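Local coordinates for protein RNA silencing suppressor p19 (Carnation Italian ringspot virus, PDB 6BJV) that suppresses RNA silencing in the infected plant by binding short interfering RNAs as a homodimer that selects them by the length of their duplex region, at residues G25-F30 against V95-S100; D34-W39 against K71-Y76; K60-F65 against T111-F116. All coordinates share one frame; numbering follows the deposited sequence.

Contact 1: residues G25-F30 against V95-S100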
loop_
_atom_site.group_PDB
_atom_site.type_symbol
_atom_site.label_atom_id
_atom_site.label_comp_id
_atom_site.label_asym_id
_atom_site.label_seq_id
_atom_site.Cartn_x
_atom_site.Cartn_y
_atom_site.Cartn_z
ATOM N N GLY A 25 -18.405 17.069 -16.459
ATOM C CA GLY A 25 -18.888 15.811 -16.978
ATOM C C GLY A 25 -17.935 14.663 -16.746
ATOM O O GLY A 25 -18.290 13.513 -17.034
ATOM N N ILE A 26 -16.748 14.942 -16.214
ATOM C CA ILE A 26 -15.744 13.908 -16.003
ATOM C C ILE A 26 -16.255 12.931 -14.953
ATOM O O ILE A 26 -16.553 13.315 -13.816
ATOM C CB ILE A 26 -14.397 14.525 -15.597
ATOM C CG1 ILE A 26 -13.331 13.437 -15.481
ATOM C CG2 ILE A 26 -14.511 15.313 -14.288
ATOM C CD1 ILE A 26 -11.918 13.974 -15.475
ATOM N N THR A 27 -16.370 11.665 -15.337
ATOM C CA THR A 27 -16.862 10.645 -14.423
ATOM C C THR A 27 -15.840 10.403 -13.320
ATOM O O THR A 27 -14.644 10.259 -13.588
ATOM C CB THR A 27 -17.138 9.345 -15.175
ATOM O OG1 THR A 27 -15.900 8.785 -15.630
ATOM C CG2 THR A 27 -18.058 9.592 -16.370
ATOM N N SER A 28 -16.313 10.361 -12.078
ATOM C CA SER A 28 -15.448 10.096 -10.943
ATOM C C SER A 28 -15.727 8.710 -10.370
ATOM O O SER A 28 -16.846 8.199 -10.486
ATOM C CB SER A 28 -15.645 11.142 -9.838
ATOM O OG SER A 28 -14.866 10.827 -8.699
ATOM N N PRO A 29 -14.729 8.066 -9.755
ATOM C CA PRO A 29 -14.988 6.793 -9.068
ATOM C C PRO A 29 -15.613 6.949 -7.692
ATOM O O PRO A 29 -16.123 5.960 -7.151
ATOM C CB PRO A 29 -13.592 6.166 -8.964
ATOM C CG PRO A 29 -12.665 7.331 -8.923
ATOM C CD PRO A 29 -13.293 8.398 -9.781
ATOM N N PHE A 30 -15.595 8.149 -7.116
ATOM C CA PHE A 30 -16.135 8.378 -5.785
ATOM C C PHE A 30 -17.612 8.743 -5.857
ATOM O O PHE A 30 -18.074 9.362 -6.818
ATOM C CB PHE A 30 -15.368 9.495 -5.076
ATOM C CG PHE A 30 -13.936 9.158 -4.779
ATOM C CD1 PHE A 30 -13.616 8.262 -3.774
ATOM C CD2 PHE A 30 -12.908 9.748 -5.496
ATOM C CE1 PHE A 30 -12.298 7.953 -3.494
ATOM C CE2 PHE A 30 -11.589 9.441 -5.221
ATOM C CZ PHE A 30 -11.284 8.544 -4.218
ATOM N N VAL A 95 -15.887 2.326 -9.320
ATOM C CA VAL A 95 -14.503 2.360 -9.781
ATOM C C VAL A 95 -14.378 1.717 -11.158
ATOM O O VAL A 95 -13.688 2.243 -12.038
ATOM C CB VAL A 95 -13.579 1.690 -8.743
ATOM C CG1 VAL A 95 -14.043 0.284 -8.406
ATOM C CG2 VAL A 95 -12.134 1.669 -9.231
ATOM N N ASN A 96 -15.041 0.579 -11.375
ATOM C CA ASN A 96 -15.038 -0.027 -12.702
ATOM C C ASN A 96 -15.691 0.896 -13.722
ATOM O O ASN A 96 -15.173 1.079 -14.830
ATOM C CB ASN A 96 -15.752 -1.378 -12.667
ATOM C CG ASN A 96 -14.916 -2.466 -12.015
ATOM O OD1 ASN A 96 -13.685 -2.430 -12.058
ATOM N ND2 ASN A 96 -15.584 -3.444 -11.411
ATOM N N TYR A 97 -16.829 1.490 -13.360
ATOM C CA TYR A 97 -17.482 2.456 -14.237
ATOM C C TYR A 97 -16.527 3.583 -14.610
ATOM O O TYR A 97 -16.356 3.906 -15.791
ATOM C CB TYR A 97 -18.733 3.003 -13.548
ATOM C CG TYR A 97 -19.547 3.963 -14.383
ATOM C CD1 TYR A 97 -20.480 3.499 -15.300
ATOM C CD2 TYR A 97 -19.398 5.337 -14.238
ATOM C CE1 TYR A 97 -21.231 4.374 -16.060
ATOM C CE2 TYR A 97 -20.144 6.220 -14.993
ATOM C CZ TYR A 97 -21.062 5.733 -15.899
ATOM O OH TYR A 97 -21.807 6.608 -16.655
ATOM N N ALA A 98 -15.889 4.193 -13.608
ATOM C CA ALA A 98 -14.919 5.248 -13.885
ATOM C C ALA A 98 -13.698 4.695 -14.611
ATOM O O ALA A 98 -13.132 5.362 -15.484
ATOM C CB ALA A 98 -14.505 5.935 -12.583
ATOM N N ALA A 99 -13.281 3.475 -14.265
ATOM C CA ALA A 99 -12.115 2.881 -14.911
ATOM C C ALA A 99 -12.353 2.686 -16.402
ATOM O O ALA A 99 -11.463 2.945 -17.221
ATOM C CB ALA A 99 -11.772 1.550 -14.244
ATOM N N SER A 100 -13.554 2.236 -16.775
ATOM C CA SER A 100 -13.887 2.024 -18.178
ATOM C C SER A 100 -13.781 3.295 -19.010
ATOM O O SER A 100 -13.827 3.213 -20.243
ATOM C CB SER A 100 -15.305 1.459 -18.291
ATOM O OG SER A 100 -15.439 0.260 -17.548
#
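Pro29 is laid against helix 92-99 where Val95 and Ala98 face it, an irregular loop packed on a helix at one end of the alpha/beta fold of p19. No hydrogen bond joins the two segments; the contact is van der Waals packing, mostly between carbons. Followed round its ring, Pro29 first presents CB, which touches Ala98 CB at 3.7 Å and lies 4.0 Å from Val95 CA. CG, a little farther off, completes the face; Phe65 and Phe70 of the sheet also pack on this proline. CD then returns to the helix, 3.9 Å from Ala98 CB. Ala98 CB is thus centred under one face of the pyrrolidine ring, and its shortest approach is to the ring nitrogen, Pro29 N, at 3.5 Å.

Toward the surface the contact thins out. Thr27 has OG1 between its own backbone N and carbonyl carbon (chi1 68°), which turns the hydroxyl to the helix backbone near Ala98 and leaves CG2 for Tyr97. That methyl approaches Tyr97 CE2 obliquely at 4.2 Å, the two side chains crossing at about a right angle. The Pro29 carbonyl O takes a hydrogen bond from the hydroxyl of Ser94, on the same helix. The loop itself is bent by an ST turn around the proline: Ser28 OG accepts from Phe30 N at 3.2 Å, with an N-H...O angle of 165°.

Contact 2: residues D34-W39 against K71-Y76. With nucleotides of chain C; nucleotides of chain D.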
loop_
_atom_site.group_PDB
_atom_site.type_symbol
_atom_site.label_atom_id
_atom_site.label_comp_id
_atom_site.label_asym_id
_atom_site.label_seq_id
_atom_site.Cartn_x
_atom_site.Cartn_y
_atom_site.Cartn_z
ATOM N N ASP A 34 -16.092 16.028 -1.816
ATOM C CA ASP A 34 -14.892 16.316 -1.048
ATOM C C ASP A 34 -15.245 17.107 0.205
ATOM O O ASP A 34 -16.134 17.964 0.187
ATOM C CB ASP A 34 -13.892 17.096 -1.903
ATOM C CG ASP A 34 -12.611 17.409 -1.160
ATOM O OD1 ASP A 34 -11.804 16.481 -0.946
ATOM O OD2 ASP A 34 -12.404 18.585 -0.796
ATOM N N GLU A 35 -14.544 16.809 1.301
ATOM C CA GLU A 35 -14.780 17.459 2.585
ATOM C C GLU A 35 -13.483 18.018 3.162
ATOM O O GLU A 35 -13.299 18.037 4.381
ATOM C CB GLU A 35 -15.428 16.489 3.575
ATOM C CG GLU A 35 -16.763 15.919 3.109
ATOM C CD GLU A 35 -17.265 14.790 3.994
ATOM O OE1 GLU A 35 -16.450 14.200 4.735
ATOM O OE2 GLU A 35 -18.478 14.492 3.948
ATOM N N SER A 36 -12.579 18.475 2.301
ATOM C CA SER A 36 -11.306 19.002 2.775
ATOM C C SER A 36 -11.554 20.205 3.678
ATOM O O SER A 36 -12.277 21.131 3.283
ATOM C CB SER A 36 -10.415 19.409 1.602
ATOM O OG SER A 36 -10.199 18.322 0.723
ATOM N N PRO A 37 -10.984 20.238 4.881
ATOM C CA PRO A 37 -11.185 21.401 5.748
ATOM C C PRO A 37 -10.400 22.604 5.254
ATOM O O PRO A 37 -9.354 22.475 4.613
ATOM C CB PRO A 37 -10.669 20.919 7.107
ATOM C CG PRO A 37 -9.604 19.940 6.751
ATOM C CD PRO A 37 -10.092 19.243 5.503
ATOM N N SER A 38 -10.920 23.787 5.558
ATOM C CA SER A 38 -10.219 25.014 5.221
ATOM C C SER A 38 -8.944 25.133 6.053
ATOM O O SER A 38 -8.684 24.346 6.967
ATOM C CB SER A 38 -11.121 26.225 5.451
ATOM O OG SER A 38 -11.653 26.219 6.765
ATOM N N TRP A 39 -8.137 26.140 5.719
ATOM C CA TRP A 39 -6.911 26.381 6.471
ATOM C C TRP A 39 -7.222 26.681 7.932
ATOM O O TRP A 39 -6.665 26.051 8.840
ATOM C CB TRP A 39 -6.132 27.534 5.837
ATOM C CG TRP A 39 -4.751 27.707 6.389
ATOM C CD1 TRP A 39 -4.065 26.828 7.175
ATOM C CD2 TRP A 39 -3.886 28.833 6.198
ATOM N NE1 TRP A 39 -2.827 27.333 7.481
ATOM C CE2 TRP A 39 -2.692 28.565 6.896
ATOM C CE3 TRP A 39 -4.005 30.041 5.504
ATOM C CZ2 TRP A 39 -1.624 29.459 6.919
ATOM C CZ3 TRP A 39 -2.943 30.928 5.531
ATOM C CH2 TRP A 39 -1.769 30.632 6.233
ATOM N N LYS A 71 -9.018 12.324 -6.067
ATOM C CA LYS A 71 -8.684 12.441 -4.655
ATOM C C LYS A 71 -9.886 12.920 -3.855
ATOM O O LYS A 71 -10.656 13.768 -4.314
ATOM C CB LYS A 71 -7.504 13.399 -4.450
ATOM C CG LYS A 71 -6.154 12.752 -4.697
ATOM C CD LYS A 71 -5.038 13.772 -4.797
ATOM C CE LYS A 71 -3.704 13.088 -5.039
ATOM N NZ LYS A 71 -2.618 14.063 -5.315
ATOM N N ARG A 72 -10.031 12.367 -2.652
ATOM C CA ARG A 72 -11.089 12.750 -1.730
ATOM C C ARG A 72 -10.523 12.866 -0.324
ATOM O O ARG A 72 -9.605 12.135 0.055
ATOM C CB ARG A 72 -12.243 11.735 -1.724
ATOM C CG ARG A 72 -13.252 11.904 -2.842
ATOM C CD ARG A 72 -14.026 13.200 -2.702
ATOM N NE ARG A 72 -15.075 13.319 -3.710
ATOM C CZ ARG A 72 -14.849 13.574 -4.994
ATOM N NH1 ARG A 72 -13.607 13.727 -5.438
ATOM N NH2 ARG A 72 -15.867 13.668 -5.838
ATOM N N TYR A 73 -11.084 13.797 0.445
ATOM C CA TYR A 73 -10.822 13.911 1.876
ATOM C C TYR A 73 -12.168 13.882 2.584
ATOM O O TYR A 73 -12.968 14.813 2.440
ATOM C CB TYR A 73 -10.055 15.191 2.211
ATOM C CG TYR A 73 -9.599 15.265 3.652
ATOM C CD1 TYR A 73 -10.502 15.523 4.676
ATOM C CD2 TYR A 73 -8.265 15.080 3.989
ATOM C CE1 TYR A 73 -10.090 15.590 5.994
ATOM C CE2 TYR A 73 -7.843 15.147 5.303
ATOM C CZ TYR A 73 -8.760 15.403 6.301
ATOM O OH TYR A 73 -8.347 15.469 7.611
ATOM N N LEU A 74 -12.421 12.819 3.339
ATOM C CA LEU A 74 -13.678 12.640 4.046
ATOM C C LEU A 74 -13.453 12.760 5.547
ATOM O O LEU A 74 -12.383 12.423 6.061
ATOM C CB LEU A 74 -14.299 11.279 3.724
ATOM C CG LEU A 74 -14.519 10.995 2.238
ATOM C CD1 LEU A 74 -14.902 9.545 2.029
ATOM C CD2 LEU A 74 -15.580 11.917 1.657
ATOM N N ARG A 75 -14.477 13.245 6.244
ATOM C CA ARG A 75 -14.410 13.376 7.691
ATOM C C ARG A 75 -14.753 12.044 8.343
ATOM O O ARG A 75 -15.653 11.329 7.894
ATOM C CB ARG A 75 -15.367 14.469 8.168
ATOM C CG ARG A 75 -15.278 15.755 7.354
ATOM C CD ARG A 75 -14.922 16.954 8.211
ATOM N NE ARG A 75 -14.670 18.138 7.392
ATOM C CZ ARG A 75 -14.599 19.380 7.860
ATOM N NH1 ARG A 75 -14.767 19.625 9.153
ATOM N NH2 ARG A 75 -14.364 20.385 7.027
ATOM N N TYR A 76 -14.026 11.710 9.405
ATOM C CA TYR A 76 -14.168 10.406 10.043
ATOM C C TYR A 76 -13.871 10.549 11.527
ATOM O O TYR A 76 -12.756 10.922 11.900
ATOM C CB TYR A 76 -13.232 9.386 9.395
ATOM C CG TYR A 76 -13.287 8.007 10.009
ATOM C CD1 TYR A 76 -14.480 7.297 10.066
ATOM C CD2 TYR A 76 -12.143 7.407 10.515
ATOM C CE1 TYR A 76 -14.532 6.036 10.622
ATOM C CE2 TYR A 76 -12.184 6.146 11.069
ATOM C CZ TYR A 76 -13.380 5.463 11.118
ATOM O OH TYR A 76 -13.431 4.205 11.672
ATOM P P G C 19 0.799 34.744 1.540
ATOM O OP1 G C 19 0.682 36.224 1.492
ATOM O OP2 G C 19 1.150 34.083 2.823
ATOM O "O5'" G C 19 -0.571 34.125 1.018
ATOM C "C5'" G C 19 -1.583 33.722 1.927
ATOM C "C4'" G C 19 -2.556 32.771 1.280
ATOM O "O4'" G C 19 -1.867 31.540 0.942
ATOM C "C3'" G C 19 -3.718 32.337 2.161
ATOM O "O3'" G C 19 -4.797 33.254 2.102
ATOM C "C2'" G C 19 -4.058 30.947 1.636
ATOM O "O2'" G C 19 -4.895 31.020 0.492
ATOM C "C1'" G C 19 -2.685 30.426 1.215
ATOM N N9 G C 19 -2.025 29.637 2.270
ATOM C C8 G C 19 -0.894 30.013 2.947
ATOM N N7 G C 19 -0.498 29.134 3.823
ATOM C C5 G C 19 -1.424 28.110 3.712
ATOM C C6 G C 19 -1.505 26.884 4.415
ATOM O O6 G C 19 -0.754 26.455 5.302
ATOM N N1 G C 19 -2.599 26.136 3.996
ATOM C C2 G C 19 -3.492 26.520 3.026
ATOM N N2 G C 19 -4.480 25.660 2.760
ATOM N N3 G C 19 -3.427 27.660 2.360
ATOM C C4 G C 19 -2.374 28.401 2.753
ATOM O OP3 C D 1 -2.314 16.081 5.860
ATOM P P C D 1 -3.036 17.019 6.751
ATOM O OP1 C D 1 -3.929 16.218 7.626
ATOM O OP2 C D 1 -2.039 17.920 7.379
ATOM O "O5'" C D 1 -3.966 17.927 5.834
ATOM C "C5'" C D 1 -5.353 17.657 5.711
ATOM C "C4'" C D 1 -6.066 18.778 5.002
ATOM O "O4'" C D 1 -6.027 19.980 5.821
ATOM C "C3'" C D 1 -5.463 19.218 3.678
ATOM O "O3'" C D 1 -5.817 18.379 2.592
ATOM C "C2'" C D 1 -5.969 20.647 3.546
ATOM O "O2'" C D 1 -7.321 20.674 3.111
ATOM C "C1'" C D 1 -5.898 21.119 4.997
ATOM N N1 C D 1 -4.603 21.769 5.293
ATOM C C2 C D 1 -4.380 23.057 4.809
ATOM O O2 C D 1 -5.274 23.615 4.156
ATOM N N3 C D 1 -3.198 23.666 5.060
ATOM C C4 C D 1 -2.262 23.033 5.766
ATOM N N4 C D 1 -1.113 23.675 5.988
ATOM C C5 C D 1 -2.461 21.714 6.272
ATOM C C6 C D 1 -3.635 21.125 6.012
#
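Asp34 OD1 is gripped by the backbone N of Tyr73, at 3.1 Å, and by the Arg18 side chain in a salt bridge. Asp34 CG stands anti to its own backbone N (chi1 -179°), which carries the carboxylate across to the strand. The other oxygen, OD2, serves the loop: Ser36 OG reaches it at 2.7 Å on the syn lone pair, and Ser36 N comes from above the carboxylate plane, closing an Asx turn. Both oxygens therefore have work, and the negative charge is probably steadied by Arg18.

Glu35 continues the attachment along strand 68-75. Its backbone N donates to Tyr73 O at 2.8 Å, while its extended side chain returns to the strand and offers OE1 to Arg75 N at 2.7 Å, a nearly straight bond (166°). The loop thus borrows backbone groups of this outer strand much as a neighbouring strand would, with carboxylates supplying two of the acceptors. Arg75, bent at chi2, brings the edge of its guanidinium to Glu35 O, a weak bond from NE; the group is held more firmly by a salt bridge to Glu41. Arg72, whose CD packs on Asp34, gives NE to Leu32 O and NH2 to Glu17.

Farther along, Pro37 sets CD over one face of the Tyr73 ring, 4.0 Å from the ring centroid, a CH-pi contact. Pro37 O accepts from O2' of C1 of chain D at 3.1 Å, and Tyr73 CE2 meets the same sugar at C5'. Beyond, one face of the Trp39 indole lies against the base of G19 of chain C, with C1 of chain D alongside: the tryptophan-capped duplex end that is characteristic of p19 and consistent with its action as a molecular caliper.

Contact 3: residues K60-F65 against T111-F116. With nucleotides of chain C; nucleotides of chain D.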
loop_
_atom_site.group_PDB
_atom_site.type_symbol
_atom_site.label_atom_id
_atom_site.label_comp_id
_atom_site.label_asym_id
_atom_site.label_seq_id
_atom_site.Cartn_x
_atom_site.Cartn_y
_atom_site.Cartn_z
ATOM N N LYS A 60 -7.479 10.874 3.869
ATOM C CA LYS A 60 -7.295 11.235 2.471
ATOM C C LYS A 60 -7.121 9.962 1.657
ATOM O O LYS A 60 -6.357 9.075 2.049
ATOM C CB LYS A 60 -6.080 12.152 2.302
ATOM C CG LYS A 60 -5.849 12.648 0.885
ATOM C CD LYS A 60 -4.758 13.709 0.853
ATOM C CE LYS A 60 -4.617 14.328 -0.525
ATOM N NZ LYS A 60 -3.706 15.503 -0.511
ATOM N N GLU A 61 -7.835 9.869 0.537
ATOM C CA GLU A 61 -7.761 8.700 -0.326
ATOM C C GLU A 61 -7.761 9.144 -1.781
ATOM O O GLU A 61 -8.259 10.220 -2.120
ATOM C CB GLU A 61 -8.922 7.725 -0.069
ATOM C CG GLU A 61 -10.309 8.301 -0.314
ATOM C CD GLU A 61 -11.404 7.258 -0.171
ATOM O OE1 GLU A 61 -11.075 6.074 0.063
ATOM O OE2 GLU A 61 -12.594 7.620 -0.296
ATOM N N SER A 62 -7.193 8.300 -2.643
ATOM C CA SER A 62 -7.051 8.633 -4.052
ATOM C C SER A 62 -7.204 7.377 -4.898
ATOM O O SER A 62 -6.884 6.269 -4.460
ATOM C CB SER A 62 -5.695 9.291 -4.332
ATOM O OG SER A 62 -4.629 8.389 -4.098
ATOM N N TRP A 63 -7.703 7.567 -6.117
ATOM C CA TRP A 63 -7.789 6.513 -7.118
ATOM C C TRP A 63 -7.056 6.969 -8.369
ATOM O O TRP A 63 -7.350 8.041 -8.909
ATOM C CB TRP A 63 -9.244 6.178 -7.460
ATOM C CG TRP A 63 -9.810 5.038 -6.674
ATOM C CD1 TRP A 63 -10.689 5.115 -5.633
ATOM C CD2 TRP A 63 -9.540 3.644 -6.869
ATOM N NE1 TRP A 63 -10.983 3.855 -5.168
ATOM C CE2 TRP A 63 -10.291 2.935 -5.911
ATOM C CE3 TRP A 63 -8.737 2.928 -7.762
ATOM C CZ2 TRP A 63 -10.261 1.546 -5.818
ATOM C CZ3 TRP A 63 -8.708 1.548 -7.668
ATOM C CH2 TRP A 63 -9.465 0.872 -6.703
ATOM N N GLY A 64 -6.104 6.159 -8.824
ATOM C CA GLY A 64 -5.363 6.470 -10.028
ATOM C C GLY A 64 -5.549 5.429 -11.111
ATOM O O GLY A 64 -5.288 4.244 -10.890
ATOM N N PHE A 65 -6.014 5.858 -12.281
ATOM C CA PHE A 65 -6.103 5.008 -13.466
ATOM C C PHE A 65 -5.130 5.588 -14.483
ATOM O O PHE A 65 -5.459 6.536 -15.202
ATOM C CB PHE A 65 -7.526 4.955 -14.008
ATOM C CG PHE A 65 -8.567 4.730 -12.955
ATOM C CD1 PHE A 65 -8.768 3.472 -12.413
ATOM C CD2 PHE A 65 -9.351 5.781 -12.507
ATOM C CE1 PHE A 65 -9.729 3.270 -11.443
ATOM C CE2 PHE A 65 -10.310 5.583 -11.541
ATOM C CZ PHE A 65 -10.500 4.329 -11.008
ATOM N N THR A 111 -3.806 2.476 -9.156
ATOM C CA THR A 111 -3.448 2.560 -7.749
ATOM C C THR A 111 -4.645 3.015 -6.927
ATOM O O THR A 111 -5.505 3.757 -7.409
ATOM C CB THR A 111 -2.287 3.536 -7.510
ATOM O OG1 THR A 111 -2.699 4.867 -7.857
ATOM C CG2 THR A 111 -1.062 3.155 -8.333
ATOM N N TYR A 112 -4.682 2.560 -5.676
ATOM C CA TYR A 112 -5.561 3.115 -4.655
ATOM C C TYR A 112 -4.724 3.421 -3.426
ATOM O O TYR A 112 -3.937 2.579 -2.984
ATOM C CB TYR A 112 -6.696 2.158 -4.285
ATOM C CG TYR A 112 -7.508 2.636 -3.101
ATOM C CD1 TYR A 112 -8.506 3.587 -3.259
ATOM C CD2 TYR A 112 -7.270 2.144 -1.824
ATOM C CE1 TYR A 112 -9.249 4.031 -2.184
ATOM C CE2 TYR A 112 -8.009 2.581 -0.740
ATOM C CZ TYR A 112 -8.997 3.526 -0.927
ATOM O OH TYR A 112 -9.735 3.964 0.148
ATOM N N SER A 113 -4.896 4.619 -2.876
ATOM C CA SER A 113 -4.127 5.055 -1.722
ATOM C C SER A 113 -5.054 5.658 -0.678
ATOM O O SER A 113 -6.108 6.214 -1.001
ATOM C CB SER A 113 -3.057 6.080 -2.116
ATOM O OG SER A 113 -2.261 6.441 -0.999
ATOM N N ILE A 114 -4.649 5.533 0.585
ATOM C CA ILE A 114 -5.385 6.131 1.692
ATOM C C ILE A 114 -4.430 6.382 2.852
ATOM O O ILE A 114 -3.683 5.485 3.259
ATOM C CB ILE A 114 -6.565 5.239 2.123
ATOM C CG1 ILE A 114 -7.267 5.838 3.346
ATOM C CG2 ILE A 114 -6.087 3.818 2.411
ATOM C CD1 ILE A 114 -8.570 5.154 3.715
ATOM N N ARG A 115 -4.448 7.598 3.393
ATOM C CA ARG A 115 -3.615 7.972 4.528
ATOM C C ARG A 115 -4.502 8.245 5.734
ATOM O O ARG A 115 -5.485 8.986 5.633
ATOM C CB ARG A 115 -2.764 9.204 4.203
ATOM C CG ARG A 115 -1.973 9.742 5.385
ATOM C CD ARG A 115 -1.055 10.880 4.979
ATOM N NE ARG A 115 -1.778 11.980 4.347
ATOM C CZ ARG A 115 -1.199 13.063 3.835
ATOM N NH1 ARG A 115 0.119 13.198 3.871
ATOM N NH2 ARG A 115 -1.940 14.015 3.283
ATOM N N PHE A 116 -4.152 7.648 6.871
ATOM C CA PHE A 116 -4.930 7.813 8.095
ATOM C C PHE A 116 -4.002 7.637 9.286
ATOM O O PHE A 116 -3.331 6.608 9.402
ATOM C CB PHE A 116 -6.082 6.808 8.149
ATOM C CG PHE A 116 -7.017 7.012 9.309
ATOM C CD1 PHE A 116 -7.747 8.182 9.431
ATOM C CD2 PHE A 116 -7.179 6.026 10.269
ATOM C CE1 PHE A 116 -8.612 8.371 10.492
ATOM C CE2 PHE A 116 -8.043 6.208 11.331
ATOM C CZ PHE A 116 -8.762 7.383 11.442
ATOM P P C C 12 1.335 9.840 1.211
ATOM O OP1 C C 12 0.228 9.993 2.188
ATOM O OP2 C C 12 1.628 10.944 0.259
ATOM O "O5'" C C 12 2.665 9.490 2.014
ATOM C "C5'" C C 12 2.724 8.338 2.841
ATOM C "C4'" C C 12 4.121 8.068 3.341
ATOM O "O4'" C C 12 4.976 7.656 2.240
ATOM C "C3'" C C 12 4.854 9.251 3.949
ATOM O "O3'" C C 12 4.461 9.529 5.280
ATOM C "C2'" C C 12 6.310 8.834 3.811
ATOM O "O2'" C C 12 6.672 7.895 4.814
ATOM C "C1'" C C 12 6.289 8.134 2.451
ATOM N N1 C C 12 6.635 9.064 1.354
ATOM C C2 C C 12 7.981 9.286 1.063
ATOM O O2 C C 12 8.839 8.688 1.729
ATOM N N3 C C 12 8.313 10.138 0.067
ATOM C C4 C C 12 7.356 10.760 -0.623
ATOM N N4 C C 12 7.727 11.592 -1.598
ATOM C C5 C C 12 5.972 10.558 -0.345
ATOM C C6 C C 12 5.662 9.712 0.645
ATOM P P G D 2 -4.820 18.221 1.341
ATOM O OP1 G D 2 -5.425 17.267 0.379
ATOM O OP2 G D 2 -3.454 17.960 1.864
ATOM O "O5'" G D 2 -4.834 19.659 0.659
ATOM C "C5'" G D 2 -6.025 20.178 0.085
ATOM C "C4'" G D 2 -5.792 21.525 -0.550
ATOM O "O4'" G D 2 -5.510 22.516 0.474
ATOM C "C3'" G D 2 -4.599 21.624 -1.485
ATOM O "O3'" G D 2 -4.849 21.087 -2.771
ATOM C "C2'" G D 2 -4.309 23.118 -1.483
ATOM O "O2'" G D 2 -5.218 23.824 -2.316
ATOM C "C1'" G D 2 -4.599 23.474 -0.026
ATOM N N9 G D 2 -3.379 23.450 0.799
ATOM C C8 G D 2 -2.988 22.488 1.701
ATOM N N7 G D 2 -1.847 22.758 2.273
ATOM C C5 G D 2 -1.460 23.968 1.713
ATOM C C6 G D 2 -0.307 24.762 1.942
ATOM O O6 G D 2 0.637 24.544 2.712
ATOM N N1 G D 2 -0.317 25.912 1.159
ATOM C C2 G D 2 -1.308 26.257 0.272
ATOM N N2 G D 2 -1.142 27.408 -0.394
ATOM N N3 G D 2 -2.389 25.527 0.051
ATOM C C4 G D 2 -2.396 24.406 0.800
ATOM P P C C 11 -0.587 9.895 -4.366
ATOM O OP1 C C 11 -1.911 10.143 -3.744
ATOM O OP2 C C 11 0.168 11.024 -4.963
ATOM O "O5'" C C 11 0.334 9.204 -3.268
ATOM C "C5'" C C 11 -0.104 8.036 -2.596
ATOM C "C4'" C C 11 1.009 7.384 -1.816
ATOM O "O4'" C C 11 2.050 6.909 -2.711
ATOM C "C3'" C C 11 1.757 8.276 -0.843
ATOM O "O3'" C C 11 1.046 8.512 0.357
ATOM C "C2'" C C 11 3.060 7.515 -0.648
ATOM O "O2'" C C 11 2.889 6.421 0.240
ATOM C "C1'" C C 11 3.303 6.972 -2.056
ATOM N N1 C C 11 4.219 7.837 -2.832
ATOM C C2 C C 11 5.591 7.695 -2.609
ATOM O O2 C C 11 5.976 6.857 -1.779
ATOM N N3 C C 11 6.461 8.466 -3.299
ATOM C C4 C C 11 6.005 9.355 -4.182
ATOM N N4 C C 11 6.904 10.093 -4.840
ATOM C C5 C C 11 4.611 9.525 -4.428
ATOM C C6 C C 11 3.760 8.753 -3.738
HETATM O O HOH W 1 -3.422 6.557 -5.750
#
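Tyr112 OH donates a short hydrogen bond of 2.5 Å to Glu61 OE1 across the two inner strands of the chain's four-stranded antiparallel sheet. The oxygen lies at the edge of the phenol ring, and the carboxylate plane is turned 75° against it. Glu61 OE2 is taken by the Ser89 hydroxyl, so both oxygens of this buried acid have partners. Paired backbone bonds knit the strands at Lys60 with Arg115, Ser62 with Ser113 and Gly64 with Thr111; the straightest is Gly64 N to Thr111 O, 2.9 Å at 180°.

Lys60, Ser62, Thr111, Ser113 and Arg115 rise from the face that cradles the RNA. Lys60, fully extended, donates a hydrogen bond from NZ to OP1 of G2 of chain D, 2.6 Å. Arg115 NH2 lies 4.4 Å from Lys60 NZ, and the nearby phosphates probably offset the repulsion of these like charges; Arg115 CD also packs on OP1 of C12 of chain C. Ser113 OG rests against C5' of C11 of chain C. A water bridges Ser62 OG and Thr111 OG1, at 2.7 Å from Ser62 OG.

On the reverse face, Ile114 and Tyr112 lie against helix 130-144, and Trp90 meets both Trp63 and Tyr112. The Trp63 and Tyr112 rings are oblique to each other, and Tyr112 CD1 lies over the indole near its rim, 3.3 Å from Trp63 CE2. The packing ends with Tyr112 CB almost on the normal of the Trp63 six-membered ring, 3.8 Å from its centroid.

Contact 3 is the buried centre of the fold, joining the two inner strands, while contacts 1 and 2 fasten successive parts of the long loop before helix 39-45 and are only partly buried. Contact 1 is apolar and reaches the helix side of the sheet; contact 2 is dominated by carboxylates, backbone groups and arginines, and leads to the end of the RNA duplex. Phe30, next to Pro29 in segment 25-30, packs on Arg72 of contact 2 and on Glu61 and Trp63 of contact 3. Contacts 2 and 3 share the sheet through the neighbouring strands 58-65 and 68-75, and both touch RNA, which contact 1 does not.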